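Succinoglycan biosynthesis protein (Bacillus cereus ATCC 14579, PDB 2QGM) is of unknown function but belongs to the erythromycin esterase family and may take part in succinoglycan biosynthesis. Local coordinates at residues N50-I55 / F61-P66; M92-V97 / I149-D154; K98-V101 / G105-N108; G118-E123 / R133-L138; D154-A157 / K163-Q166. All coordinates share one frame; numbering follows the deposited sequence.

Contact 1: residues N50-I55 / F61-P66; sequences NPLKTI and FEDLKP
D63 grips the chain at K53, soon after strand 50-51, an outermost strand of the large mixed sheet, while the residues on the other side lead into helix 65-71. The tight part centres on one carboxylate oxygen. K53 N gives its hydrogen to D63 OD2 at 2.8 Å in a nearly straight bond (165°), arriving on the anti side and 27° out of the carboxylate plane. D63 can reach across because its CG is tucked between the backbone N and the carbonyl carbon (chi1 65°). A water sits 2.7 Å from D63 OD2 and also donates to T54 O, so this oxygen has two donors; the other, OD1, pairs with R95 of helix 87-104. On the buried side of the contact, L52 CD2 and L64 CD2 meet at 3.8 Å, their side chains nearly at right angles. Close packing continues at N50, whose amide rests on the proline ring with N50 CG 3.7 Å from P66 CB.

The looser side begins at exposed K53. Its aliphatic part runs extended past the carboxylate, and its NZ makes a weak hydrogen bond to P60 O instead of pairing with D63. Between P51 and D63 there is no direct backbone bond: a single water spans the gap, donating to P51 O and to D63 O at 2.9 Å each.

Contact 2: residues M92-V97 / I149-D154; sequences MKFRLV and IEWMKD
F94 and W151 push toward each other from a pair of helices that run almost parallel. The axes of the short helical pieces 92-97 and 149-154 are 11.2 Å apart and inclined by 19°, a wide spacing that is spanned by side chains, with no hydrogen bond across it. The end of the F94 ring pushes in against the root of the tryptophan: F94 CZ lies 3.5 Å from W151 CB, and W151 CG comes in the plane of the phenyl edge. The two aromatic systems are tilted by 47°, in neither a stack nor a T, with 5.8 Å between the phenyl centroid and that of the five-membered ring. Each residue has CG anti to its own backbone N (chi1 171° for F94, much the same for W151), which turns both rings into the space between the helices.

A further bump is V97. Its CG1 branch enters the hollow bounded by the indole and the selenomethionine at 152, 4.2 Å from W151 CZ3 and 3.9 Å from M152 CE. The M152 chain, extended beyond CG, carries its methyl across the valine nearly at a right angle. Other residues round off the walls: A147 and M148 lie against F94, and W151 also leans on K98, V101 and T102, one to two turns further along helix 87-104. That helix lies between strands 76-79 and 108-111, and helix 143-157 between 108-111 and 166-171, as in the beta-alpha-beta crossovers of parallel strands.

Contact 3: residues K98-V101 / G105-N108; sequences KYLV and GFTN
The backbone of L100 and F106 closes the C-terminal end of helix 87-104: G105, the first residue to leave helical angles, takes a left-handed conformation (phi 66°), and F106 N then turns back to bond L100 O at 3.0 Å. The donor stands above the carbonyl plane, 42° out of it, although the bond itself is fairly straight at 164°. G105 N is also close to L100 O, but its angle is too poor for a bond; it donates to a water, which in turn donates to V101 O. A second water links V101 O to F106 O, donating 2.8 Å to the former and 2.7 Å to the latter.

Among the side chains, L100 and F106 do the packing. L100 CG lies beside its own backbone N, opposite the carbonyl carbon, which turns the leucine branch over the F106 ring. F106 CD2 comes 3.6 Å from L100 CB, and the methyl L100 CD1 sits over the ring centre. L100 O meets the same ring in plane at its edge. V101 faces away overall, yet V101 CA makes a CH···O contact of 3.4 Å with F106 O. M302 of strand 301-304 lies against L100, V101 and F106 alike.

The chemistry is thus divided: L100 O takes the direct bond from F106 N and V101 O two waters, while L100 and F106 supply the apolar side.

Contact 4: residues G118-E123 / R133-L138; sequences GLKLNE and REFLKL
K120 lies over the ring of F135 in a CH-pi contact. The lysine methylene CB stands almost exactly over the ring centre, 3.5 Å from the centroid and only 6° off the normal. Further out, K120 CD comes down to 3.4 Å from F135 CD1, so the aliphatic half of the lysine covers one face of the phenyl ring while crossing its side chain at about a right angle. The K120 chain bends only at its last torsion (chi4 -54°), and this carries the ammonium away from the ring; K120 NZ has D176 as a long, weak ion-pair partner.

The second kind is plain apolar contact around L121. L121 CG lies 3.7 Å from F135 CB, the two side chains sliding past each other in opposite directions, and L121 CD2 comes up to the ring edge in its plane. F135 is therefore met on a face by one helix residue and at an edge by the next. The other branch, L121 CD1, reaches 3.6 Å to L136 CD2, where the leucines cross nearly at right angles. No hydrogen bond links the two segments; K137 N bonds E113 outside the pair.

Helix 115-127, this loop and helix 143-157 together form the connection between the parallel strands 108-111 and 166-171 of the alpha/beta fold. Within it the loop folds back over helix 115-127. L121 and L136 both continue onto I149 of helix 143-157, L119 turns to W255 and T259 of helix 253-269, and N122 bonds F167 N of strand 166-171.

Contact 5: residues D154-A157 / K163-Q166; sequences DYNA and KKIQ
Y155 and I165 meet nearly at right angles, the isoleucine chain coming up to the tyrosine with its end methyl leading. I165 CD1 is 3.6 Å from Y155 CD2 in an approach that is oblique to the ring. The tyrosine points this way because its CG is anti to the backbone N (chi1 -178°), which sends the ring off the helix toward 163-165. Further out along the same ring, K163 O lies at the edge close to the ring plane, 4.1 Å from Y155 CE2. The phenol then joins the backbone indirectly: one water is hydrogen-bonded to Y155 OH at 3.0 Å and donates to K163 O at 2.7 Å.

N156, buried one residue on, sets its flat amide alongside the backbone of K164 and I165, with N156 CG 3.7 Å from I165 N. K164 crosses it obliquely. That lysine bends at chi2 and again at chi4, so its methylenes fold over the N156 carbonyl, where K164 CE lies 3.4 Å from N156 O, and its NZ finishes on N161 O in the intervening turn. The turn is tied from the helix side as well, Y155 O accepting from N161 ND2.

V101 of helix 87-104 touches both Y155 and I165, and I125 and Q126 of helix 115-127 touch N156. This is the helix-to-strand return of a beta-alpha-beta connection: after helix 143-157 the chain reverses through a short loop, and K163, K164 and I165 pack against Y155 and N156 before it enters strand 166-171, an outermost strand of the sheet.

In the fold
Contacts 2 and 3 are the buried pair: both use helix 87-104, contact 3 at its C-terminal end, and W151 of contact 2 packs on K98 and V101 of contact 3. Contacts 1, 4 and 5 are only partly buried. Contact 5 takes up helix 143-157 where contact 2 leaves off and reaches contact 3 through V101 against Y155. Contact 4 covers helix 115-127 and is joined to contact 2 by I149. Chemistry follows place: contacts 2 and 4 are apolar with no bond between segments, whereas contact 1 turns on a carboxylate that also pairs with R95 of contact 2, contact 3 on a backbone bond and waters, and contact 5 on packing and one water.

Contact 1: residues N50-I55 / F61-P66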
# COMPACT_ATOMS: atom_id res chain seq x y z
N ASN A 50 -17.82 -14.85 5.98
CA ASN A 50 -17.00 -15.81 6.71
C ASN A 50 -16.44 -15.03 7.89
O ASN A 50 -15.54 -14.20 7.73
CB ASN A 50 -15.86 -16.34 5.84
CG ASN A 50 -16.35 -17.10 4.64
OD1 ASN A 50 -16.88 -18.21 4.77
ND2 ASN A 50 -16.20 -16.52 3.47
N PRO A 51 -16.98 -15.26 9.10
CA PRO A 51 -16.51 -14.54 10.27
C PRO A 51 -15.07 -14.79 10.71
O PRO A 51 -14.54 -15.90 10.57
CB PRO A 51 -17.51 -14.94 11.35
CG PRO A 51 -17.82 -16.36 10.98
CD PRO A 51 -17.99 -16.27 9.47
N LEU A 52 -14.44 -13.74 11.23
CA LEU A 52 -13.08 -13.82 11.72
C LEU A 52 -13.17 -13.86 13.25
O LEU A 52 -14.00 -13.17 13.85
CB LEU A 52 -12.28 -12.60 11.25
CG LEU A 52 -12.17 -12.50 9.72
CD1 LEU A 52 -11.46 -11.21 9.36
CD2 LEU A 52 -11.42 -13.71 9.16
N LYS A 53 -12.33 -14.67 13.86
CA LYS A 53 -12.35 -14.84 15.30
C LYS A 53 -11.47 -13.91 16.11
O LYS A 53 -11.76 -13.61 17.26
CB LYS A 53 -11.98 -16.28 15.66
CG LYS A 53 -10.57 -16.65 15.20
CD LYS A 53 -10.12 -17.99 15.76
CE LYS A 53 -8.70 -18.30 15.31
NZ LYS A 53 -8.14 -19.56 15.89
N THR A 54 -10.38 -13.45 15.51
CA THR A 54 -9.44 -12.59 16.22
C THR A 54 -8.61 -11.79 15.23
O THR A 54 -8.69 -12.03 14.02
CB THR A 54 -8.47 -13.44 17.06
OG1 THR A 54 -7.57 -12.60 17.78
CG2 THR A 54 -7.65 -14.37 16.15
N ILE A 55 -7.84 -10.83 15.73
CA ILE A 55 -6.96 -10.01 14.90
C ILE A 55 -5.51 -10.38 15.25
O ILE A 55 -4.58 -9.95 14.58
CB ILE A 55 -7.14 -8.50 15.18
CG1 ILE A 55 -6.84 -8.20 16.64
CG2 ILE A 55 -8.56 -8.06 14.85
CD1 ILE A 55 -6.90 -6.73 16.96
N PHE A 61 -4.66 -20.07 12.30
CA PHE A 61 -5.27 -19.48 11.12
C PHE A 61 -6.47 -20.22 10.54
O PHE A 61 -6.77 -20.10 9.35
CB PHE A 61 -4.22 -19.34 10.01
CG PHE A 61 -3.08 -18.42 10.36
CD1 PHE A 61 -3.32 -17.09 10.69
CD2 PHE A 61 -1.76 -18.88 10.32
CE1 PHE A 61 -2.27 -16.23 10.98
CE2 PHE A 61 -0.70 -18.01 10.60
CZ PHE A 61 -0.95 -16.68 10.93
N GLU A 62 -7.17 -20.99 11.37
CA GLU A 62 -8.32 -21.74 10.90
C GLU A 62 -9.40 -20.87 10.25
O GLU A 62 -10.02 -21.28 9.27
CB GLU A 62 -8.94 -22.56 12.03
CG GLU A 62 -8.16 -23.81 12.40
CD GLU A 62 -8.07 -24.80 11.25
OE1 GLU A 62 -9.13 -25.27 10.78
OE2 GLU A 62 -6.94 -25.12 10.83
N ASP A 63 -9.63 -19.68 10.80
CA ASP A 63 -10.67 -18.81 10.26
C ASP A 63 -10.27 -18.11 8.96
O ASP A 63 -11.09 -17.41 8.36
CB ASP A 63 -11.12 -17.78 11.31
CG ASP A 63 -10.02 -16.81 11.68
OD1 ASP A 63 -8.83 -17.18 11.56
OD2 ASP A 63 -10.35 -15.68 12.11
N LEU A 64 -9.03 -18.31 8.52
CA LEU A 64 -8.57 -17.69 7.28
C LEU A 64 -8.56 -18.68 6.12
O LEU A 64 -8.17 -18.33 5.00
CB LEU A 64 -7.17 -17.09 7.47
CG LEU A 64 -7.10 -15.94 8.48
CD1 LEU A 64 -5.66 -15.45 8.64
CD2 LEU A 64 -8.01 -14.81 8.04
N LYS A 65 -8.98 -19.92 6.37
CA LYS A 65 -9.02 -20.91 5.31
C LYS A 65 -9.92 -20.46 4.16
O LYS A 65 -9.62 -20.73 3.00
CB LYS A 65 -9.48 -22.27 5.85
CG LYS A 65 -8.50 -22.87 6.87
CD LYS A 65 -8.53 -24.40 6.85
CE LYS A 65 -9.91 -24.96 7.16
NZ LYS A 65 -9.90 -26.45 7.14
N PRO A 66 -11.04 -19.77 4.46
CA PRO A 66 -11.89 -19.33 3.34
C PRO A 66 -11.13 -18.34 2.46
O PRO A 66 -11.41 -18.22 1.27
CB PRO A 66 -13.07 -18.68 4.05
CG PRO A 66 -13.19 -19.48 5.29
CD PRO A 66 -11.74 -19.61 5.74
O HOH W 1 -13.94 -17.54 8.24
O HOH W 2 -8.75 -13.56 11.70

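Contact 2: residues M92-V97 / I149-D154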
# COMPACT_ATOMS: atom_id res chain seq x y z
N MSE A 92 -4.85 -6.45 12.12
CA MSE A 92 -5.50 -7.49 11.33
C MSE A 92 -4.76 -7.67 10.00
O MSE A 92 -4.67 -8.77 9.48
CB MSE A 92 -6.97 -7.14 11.07
CG MSE A 92 -7.74 -8.13 10.16
SE MSE A 92 -7.95 -9.89 10.98
CE MSE A 92 -6.74 -10.92 9.91
N LYS A 93 -4.23 -6.58 9.45
CA LYS A 93 -3.48 -6.67 8.21
C LYS A 93 -2.19 -7.45 8.45
O LYS A 93 -1.74 -8.18 7.58
CB LYS A 93 -3.18 -5.28 7.65
CG LYS A 93 -4.39 -4.64 7.01
CD LYS A 93 -4.11 -3.27 6.43
CE LYS A 93 -3.18 -3.34 5.25
NZ LYS A 93 -2.99 -1.98 4.68
N PHE A 94 -1.60 -7.28 9.62
CA PHE A 94 -0.39 -8.01 9.99
C PHE A 94 -0.76 -9.50 10.05
O PHE A 94 -0.03 -10.35 9.54
CB PHE A 94 0.08 -7.46 11.35
CG PHE A 94 1.20 -8.24 12.01
CD1 PHE A 94 1.96 -9.19 11.31
CD2 PHE A 94 1.49 -8.00 13.35
CE1 PHE A 94 2.99 -9.88 11.96
CE2 PHE A 94 2.51 -8.69 14.00
CZ PHE A 94 3.27 -9.63 13.31
N ARG A 95 -1.91 -9.83 10.64
CA ARG A 95 -2.33 -11.23 10.71
C ARG A 95 -2.48 -11.77 9.29
O ARG A 95 -2.01 -12.86 8.98
CB ARG A 95 -3.65 -11.36 11.49
CG ARG A 95 -4.20 -12.77 11.57
CD ARG A 95 -5.37 -12.83 12.55
NE ARG A 95 -6.14 -14.07 12.45
CZ ARG A 95 -5.71 -15.25 12.88
NH1 ARG A 95 -4.52 -15.37 13.46
NH2 ARG A 95 -6.47 -16.33 12.72
N LEU A 96 -3.12 -10.99 8.42
CA LEU A 96 -3.31 -11.39 7.02
C LEU A 96 -1.97 -11.61 6.31
O LEU A 96 -1.80 -12.59 5.61
CB LEU A 96 -4.13 -10.33 6.28
CG LEU A 96 -5.58 -10.61 5.88
CD1 LEU A 96 -6.21 -11.66 6.79
CD2 LEU A 96 -6.36 -9.30 5.92
N VAL A 97 -1.04 -10.68 6.50
CA VAL A 97 0.28 -10.79 5.89
C VAL A 97 0.95 -12.07 6.36
O VAL A 97 1.47 -12.86 5.56
CB VAL A 97 1.17 -9.56 6.27
CG1 VAL A 97 2.62 -9.81 5.84
CG2 VAL A 97 0.63 -8.29 5.62
N ILE A 149 6.90 -5.57 11.33
CA ILE A 149 8.24 -5.49 10.79
C ILE A 149 9.19 -6.40 11.57
O ILE A 149 10.07 -7.03 11.00
CB ILE A 149 8.74 -4.03 10.81
CG1 ILE A 149 7.83 -3.18 9.92
CG2 ILE A 149 10.19 -3.96 10.35
CD1 ILE A 149 8.13 -1.70 9.92
N GLU A 150 9.00 -6.47 12.88
CA GLU A 150 9.84 -7.33 13.70
C GLU A 150 9.59 -8.80 13.35
O GLU A 150 10.53 -9.59 13.28
CB GLU A 150 9.58 -7.07 15.18
CG GLU A 150 10.01 -5.68 15.60
CD GLU A 150 9.69 -5.38 17.04
OE1 GLU A 150 8.54 -5.66 17.44
OE2 GLU A 150 10.57 -4.87 17.76
N TRP A 151 8.33 -9.16 13.13
CA TRP A 151 8.02 -10.53 12.75
C TRP A 151 8.71 -10.88 11.44
O TRP A 151 9.24 -11.98 11.26
CB TRP A 151 6.52 -10.74 12.59
CG TRP A 151 6.22 -12.03 11.91
CD1 TRP A 151 6.34 -13.28 12.45
CD2 TRP A 151 5.90 -12.23 10.53
NE1 TRP A 151 6.12 -14.24 11.49
CE2 TRP A 151 5.85 -13.62 10.30
CE3 TRP A 151 5.65 -11.36 9.45
CZ2 TRP A 151 5.56 -14.16 9.04
CZ3 TRP A 151 5.37 -11.90 8.20
CH2 TRP A 151 5.33 -13.29 8.01
N MSE A 152 8.70 -9.94 10.50
CA MSE A 152 9.33 -10.17 9.20
C MSE A 152 10.82 -10.48 9.39
O MSE A 152 11.38 -11.37 8.75
CB MSE A 152 9.16 -8.94 8.30
CG MSE A 152 7.71 -8.66 7.92
SE MSE A 152 7.54 -7.19 6.70
CE MSE A 152 5.71 -7.52 6.15
N LYS A 153 11.46 -9.73 10.29
CA LYS A 153 12.88 -9.94 10.58
C LYS A 153 13.04 -11.36 11.18
O LYS A 153 13.94 -12.10 10.79
CB LYS A 153 13.37 -8.89 11.58
CG LYS A 153 14.86 -8.99 11.89
CD LYS A 153 15.26 -8.07 13.04
CE LYS A 153 14.71 -8.57 14.37
NZ LYS A 153 15.11 -7.69 15.51
N ASP A 154 12.14 -11.73 12.09
CA ASP A 154 12.20 -13.06 12.71
C ASP A 154 12.03 -14.16 11.66
O ASP A 154 12.76 -15.14 11.67
CB ASP A 154 11.11 -13.24 13.78
CG ASP A 154 11.30 -12.34 14.99
OD1 ASP A 154 12.44 -11.88 15.23
OD2 ASP A 154 10.31 -12.10 15.70

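Contact 3: residues K98-V101 / G105-N108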
# COMPACT_ATOMS: atom_id res chain seq x y z
N LYS A 98 0.92 -12.31 7.67
CA LYS A 98 1.53 -13.52 8.21
C LYS A 98 0.94 -14.78 7.59
O LYS A 98 1.66 -15.73 7.28
CB LYS A 98 1.37 -13.54 9.73
CG LYS A 98 2.29 -14.54 10.41
CD LYS A 98 2.18 -14.43 11.93
CE LYS A 98 3.12 -15.40 12.61
NZ LYS A 98 2.91 -15.40 14.07
N TYR A 99 -0.38 -14.79 7.40
CA TYR A 99 -1.03 -15.95 6.79
C TYR A 99 -0.58 -16.13 5.33
O TYR A 99 -0.24 -17.23 4.91
CB TYR A 99 -2.55 -15.78 6.84
CG TYR A 99 -3.30 -16.91 6.19
CD1 TYR A 99 -3.38 -18.16 6.79
CD2 TYR A 99 -3.92 -16.74 4.95
CE1 TYR A 99 -4.06 -19.22 6.17
CE2 TYR A 99 -4.59 -17.78 4.33
CZ TYR A 99 -4.66 -19.02 4.94
OH TYR A 99 -5.30 -20.06 4.31
N LEU A 100 -0.57 -15.04 4.57
CA LEU A 100 -0.14 -15.11 3.17
C LEU A 100 1.29 -15.61 3.03
O LEU A 100 1.61 -16.40 2.14
CB LEU A 100 -0.25 -13.73 2.50
CG LEU A 100 -1.66 -13.18 2.27
CD1 LEU A 100 -1.55 -11.86 1.52
CD2 LEU A 100 -2.50 -14.17 1.49
N VAL A 101 2.17 -15.15 3.92
CA VAL A 101 3.57 -15.57 3.85
C VAL A 101 3.77 -17.03 4.25
O VAL A 101 4.38 -17.80 3.52
CB VAL A 101 4.47 -14.66 4.75
CG1 VAL A 101 5.87 -15.23 4.82
CG2 VAL A 101 4.53 -13.26 4.18
N GLY A 105 2.66 -18.81 0.39
CA GLY A 105 3.87 -18.50 -0.36
C GLY A 105 4.06 -17.07 -0.85
O GLY A 105 4.65 -16.87 -1.90
N PHE A 106 3.56 -16.08 -0.11
CA PHE A 106 3.78 -14.70 -0.51
C PHE A 106 5.15 -14.31 0.03
O PHE A 106 5.50 -14.65 1.16
CB PHE A 106 2.65 -13.81 -0.00
CG PHE A 106 1.44 -13.80 -0.91
CD1 PHE A 106 1.27 -12.79 -1.85
CD2 PHE A 106 0.52 -14.85 -0.87
CE1 PHE A 106 0.19 -12.82 -2.75
CE2 PHE A 106 -0.56 -14.90 -1.75
CZ PHE A 106 -0.73 -13.88 -2.69
N THR A 107 5.92 -13.59 -0.78
CA THR A 107 7.29 -13.24 -0.40
C THR A 107 7.71 -11.79 -0.54
O THR A 107 8.64 -11.33 0.11
CB THR A 107 8.26 -14.09 -1.22
OG1 THR A 107 7.93 -13.96 -2.61
CG2 THR A 107 8.14 -15.57 -0.82
N ASN A 108 7.04 -11.05 -1.42
CA ASN A 108 7.38 -9.65 -1.63
C ASN A 108 6.38 -8.75 -0.90
O ASN A 108 5.18 -8.81 -1.16
CB ASN A 108 7.35 -9.31 -3.12
CG ASN A 108 8.22 -10.23 -3.93
OD1 ASN A 108 7.80 -10.77 -4.96
ND2 ASN A 108 9.45 -10.42 -3.48
O HOH W 3 6.24 -17.26 1.52
O HOH W 4 3.98 -20.42 2.38

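Contact 4: residues G118-E123 / R133-L138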
# COMPACT_ATOMS: atom_id res chain seq x y z
N GLY A 118 12.22 2.14 2.21
CA GLY A 118 12.09 0.73 1.91
C GLY A 118 13.43 0.01 1.95
O GLY A 118 13.52 -1.09 2.49
N LEU A 119 14.46 0.64 1.38
CA LEU A 119 15.81 0.09 1.35
C LEU A 119 16.30 -0.19 2.78
O LEU A 119 16.90 -1.22 3.05
CB LEU A 119 16.77 1.07 0.66
CG LEU A 119 16.52 1.41 -0.82
CD1 LEU A 119 17.58 2.38 -1.34
CD2 LEU A 119 16.53 0.14 -1.65
N LYS A 120 16.02 0.74 3.69
CA LYS A 120 16.44 0.61 5.08
C LYS A 120 15.61 -0.43 5.82
O LYS A 120 16.13 -1.16 6.66
CB LYS A 120 16.35 1.96 5.81
CG LYS A 120 17.17 3.07 5.16
CD LYS A 120 16.95 4.40 5.87
CE LYS A 120 17.54 5.57 5.08
NZ LYS A 120 18.98 5.37 4.75
N LEU A 121 14.32 -0.49 5.52
CA LEU A 121 13.45 -1.47 6.18
C LEU A 121 13.82 -2.85 5.68
O LEU A 121 13.78 -3.83 6.44
CB LEU A 121 11.98 -1.17 5.89
CG LEU A 121 11.43 -0.06 6.80
CD1 LEU A 121 10.17 0.56 6.19
CD2 LEU A 121 11.16 -0.63 8.18
N ASN A 122 14.19 -2.95 4.40
CA ASN A 122 14.56 -4.26 3.87
C ASN A 122 15.86 -4.69 4.54
O ASN A 122 16.01 -5.84 4.92
CB ASN A 122 14.72 -4.23 2.35
CG ASN A 122 14.66 -5.63 1.75
OD1 ASN A 122 14.03 -6.53 2.30
ND2 ASN A 122 15.30 -5.81 0.60
N GLU A 123 16.79 -3.76 4.71
CA GLU A 123 18.05 -4.10 5.36
C GLU A 123 17.75 -4.56 6.79
O GLU A 123 18.38 -5.50 7.29
CB GLU A 123 18.99 -2.89 5.40
CG GLU A 123 20.38 -3.22 5.93
CD GLU A 123 21.32 -2.03 5.89
OE1 GLU A 123 21.33 -1.33 4.86
OE2 GLU A 123 22.04 -1.80 6.88
N ARG A 133 11.49 2.32 13.50
CA ARG A 133 10.77 3.53 13.90
C ARG A 133 11.24 4.76 13.11
O ARG A 133 10.46 5.68 12.85
CB ARG A 133 10.98 3.79 15.39
CG ARG A 133 10.41 5.11 15.90
CD ARG A 133 10.67 5.28 17.39
NE ARG A 133 10.01 6.46 17.94
CZ ARG A 133 10.34 7.72 17.65
NH1 ARG A 133 11.34 7.97 16.82
NH2 ARG A 133 9.67 8.72 18.20
N GLU A 134 12.51 4.76 12.74
CA GLU A 134 13.12 5.86 12.00
C GLU A 134 12.89 5.78 10.49
O GLU A 134 13.12 6.76 9.78
CB GLU A 134 14.62 5.90 12.29
CG GLU A 134 14.97 6.35 13.71
CD GLU A 134 16.42 6.12 14.07
OE1 GLU A 134 17.28 6.22 13.17
OE2 GLU A 134 16.71 5.85 15.26
N PHE A 135 12.43 4.63 9.99
CA PHE A 135 12.22 4.48 8.55
C PHE A 135 10.76 4.59 8.10
O PHE A 135 10.48 4.57 6.90
CB PHE A 135 12.77 3.14 8.06
CG PHE A 135 14.12 2.78 8.62
CD1 PHE A 135 15.14 3.72 8.70
CD2 PHE A 135 14.37 1.47 9.03
CE1 PHE A 135 16.41 3.36 9.18
CE2 PHE A 135 15.62 1.10 9.50
CZ PHE A 135 16.65 2.04 9.58
N LEU A 136 9.85 4.69 9.05
CA LEU A 136 8.42 4.80 8.75
C LEU A 136 7.96 6.24 8.94
O LEU A 136 8.07 6.79 10.04
CB LEU A 136 7.63 3.87 9.66
CG LEU A 136 7.98 2.38 9.56
CD1 LEU A 136 7.40 1.64 10.75
CD2 LEU A 136 7.46 1.82 8.24
N LYS A 137 7.44 6.86 7.89
CA LYS A 137 6.99 8.24 8.00
C LYS A 137 5.73 8.34 8.85
O LYS A 137 4.89 7.44 8.85
CB LYS A 137 6.77 8.82 6.61
CG LYS A 137 8.02 8.76 5.72
CD LYS A 137 9.25 9.42 6.37
CE LYS A 137 10.10 8.43 7.16
NZ LYS A 137 11.38 9.04 7.63
N LEU A 138 5.60 9.45 9.57
CA LEU A 138 4.49 9.67 10.50
C LEU A 138 3.14 9.02 10.22
O LEU A 138 2.66 8.97 9.09
CB LEU A 138 4.30 11.16 10.77
CG LEU A 138 5.21 11.69 11.89
CD1 LEU A 138 4.91 13.16 12.15
CD2 LEU A 138 4.99 10.87 13.15

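Contact 5: residues D154-A157 / K163-Q166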
# COMPACT_ATOMS: atom_id res chain seq x y z
N ASP A 154 12.14 -11.73 12.09
CA ASP A 154 12.20 -13.06 12.71
C ASP A 154 12.03 -14.16 11.66
O ASP A 154 12.76 -15.14 11.67
CB ASP A 154 11.11 -13.24 13.78
CG ASP A 154 11.30 -12.34 14.99
OD1 ASP A 154 12.44 -11.88 15.23
OD2 ASP A 154 10.31 -12.10 15.70
N TYR A 155 11.06 -13.98 10.77
CA TYR A 155 10.81 -14.97 9.72
C TYR A 155 12.08 -15.15 8.88
O TYR A 155 12.51 -16.28 8.63
CB TYR A 155 9.63 -14.53 8.83
CG TYR A 155 9.26 -15.53 7.74
CD1 TYR A 155 8.37 -16.57 7.99
CD2 TYR A 155 9.86 -15.47 6.48
CE1 TYR A 155 8.09 -17.53 7.00
CE2 TYR A 155 9.58 -16.42 5.49
CZ TYR A 155 8.70 -17.45 5.76
OH TYR A 155 8.44 -18.39 4.79
N ASN A 156 12.68 -14.04 8.47
CA ASN A 156 13.90 -14.07 7.67
C ASN A 156 15.10 -14.61 8.44
O ASN A 156 16.08 -15.06 7.84
CB ASN A 156 14.23 -12.67 7.14
CG ASN A 156 13.38 -12.27 5.95
OD1 ASN A 156 13.44 -11.13 5.48
ND2 ASN A 156 12.58 -13.20 5.46
N ALA A 157 15.02 -14.56 9.76
CA ALA A 157 16.12 -15.04 10.61
C ALA A 157 16.11 -16.56 10.75
O ALA A 157 17.10 -17.16 11.18
CB ALA A 157 16.03 -14.38 11.98
N LYS A 163 13.70 -18.81 1.10
CA LYS A 163 13.16 -17.71 0.31
C LYS A 163 12.75 -16.64 1.32
O LYS A 163 11.76 -16.80 2.04
CB LYS A 163 11.94 -18.18 -0.49
CG LYS A 163 12.22 -19.37 -1.40
CD LYS A 163 13.38 -19.11 -2.36
CE LYS A 163 13.09 -17.95 -3.31
NZ LYS A 163 14.22 -17.75 -4.26
N LYS A 164 13.52 -15.56 1.36
CA LYS A 164 13.29 -14.46 2.29
C LYS A 164 12.26 -13.43 1.84
O LYS A 164 12.08 -13.19 0.65
CB LYS A 164 14.61 -13.73 2.56
CG LYS A 164 15.77 -14.64 2.94
CD LYS A 164 15.45 -15.45 4.19
CE LYS A 164 16.68 -16.19 4.69
NZ LYS A 164 17.18 -17.13 3.64
N ILE A 165 11.59 -12.81 2.81
CA ILE A 165 10.62 -11.78 2.50
C ILE A 165 11.42 -10.56 2.07
O ILE A 165 12.43 -10.23 2.69
CB ILE A 165 9.79 -11.38 3.75
CG1 ILE A 165 8.96 -12.56 4.25
CG2 ILE A 165 8.89 -10.20 3.42
CD1 ILE A 165 8.30 -12.30 5.60
N GLN A 166 10.98 -9.91 1.01
CA GLN A 166 11.65 -8.71 0.52
C GLN A 166 10.74 -7.53 0.86
O GLN A 166 9.53 -7.59 0.65
CB GLN A 166 11.85 -8.79 -1.00
CG GLN A 166 12.79 -9.90 -1.46
CD GLN A 166 14.21 -9.73 -0.93
OE1 GLN A 166 14.78 -8.64 -1.00
NE2 GLN A 166 14.78 -10.81 -0.40
O HOH W 5 10.44 -19.10 2.64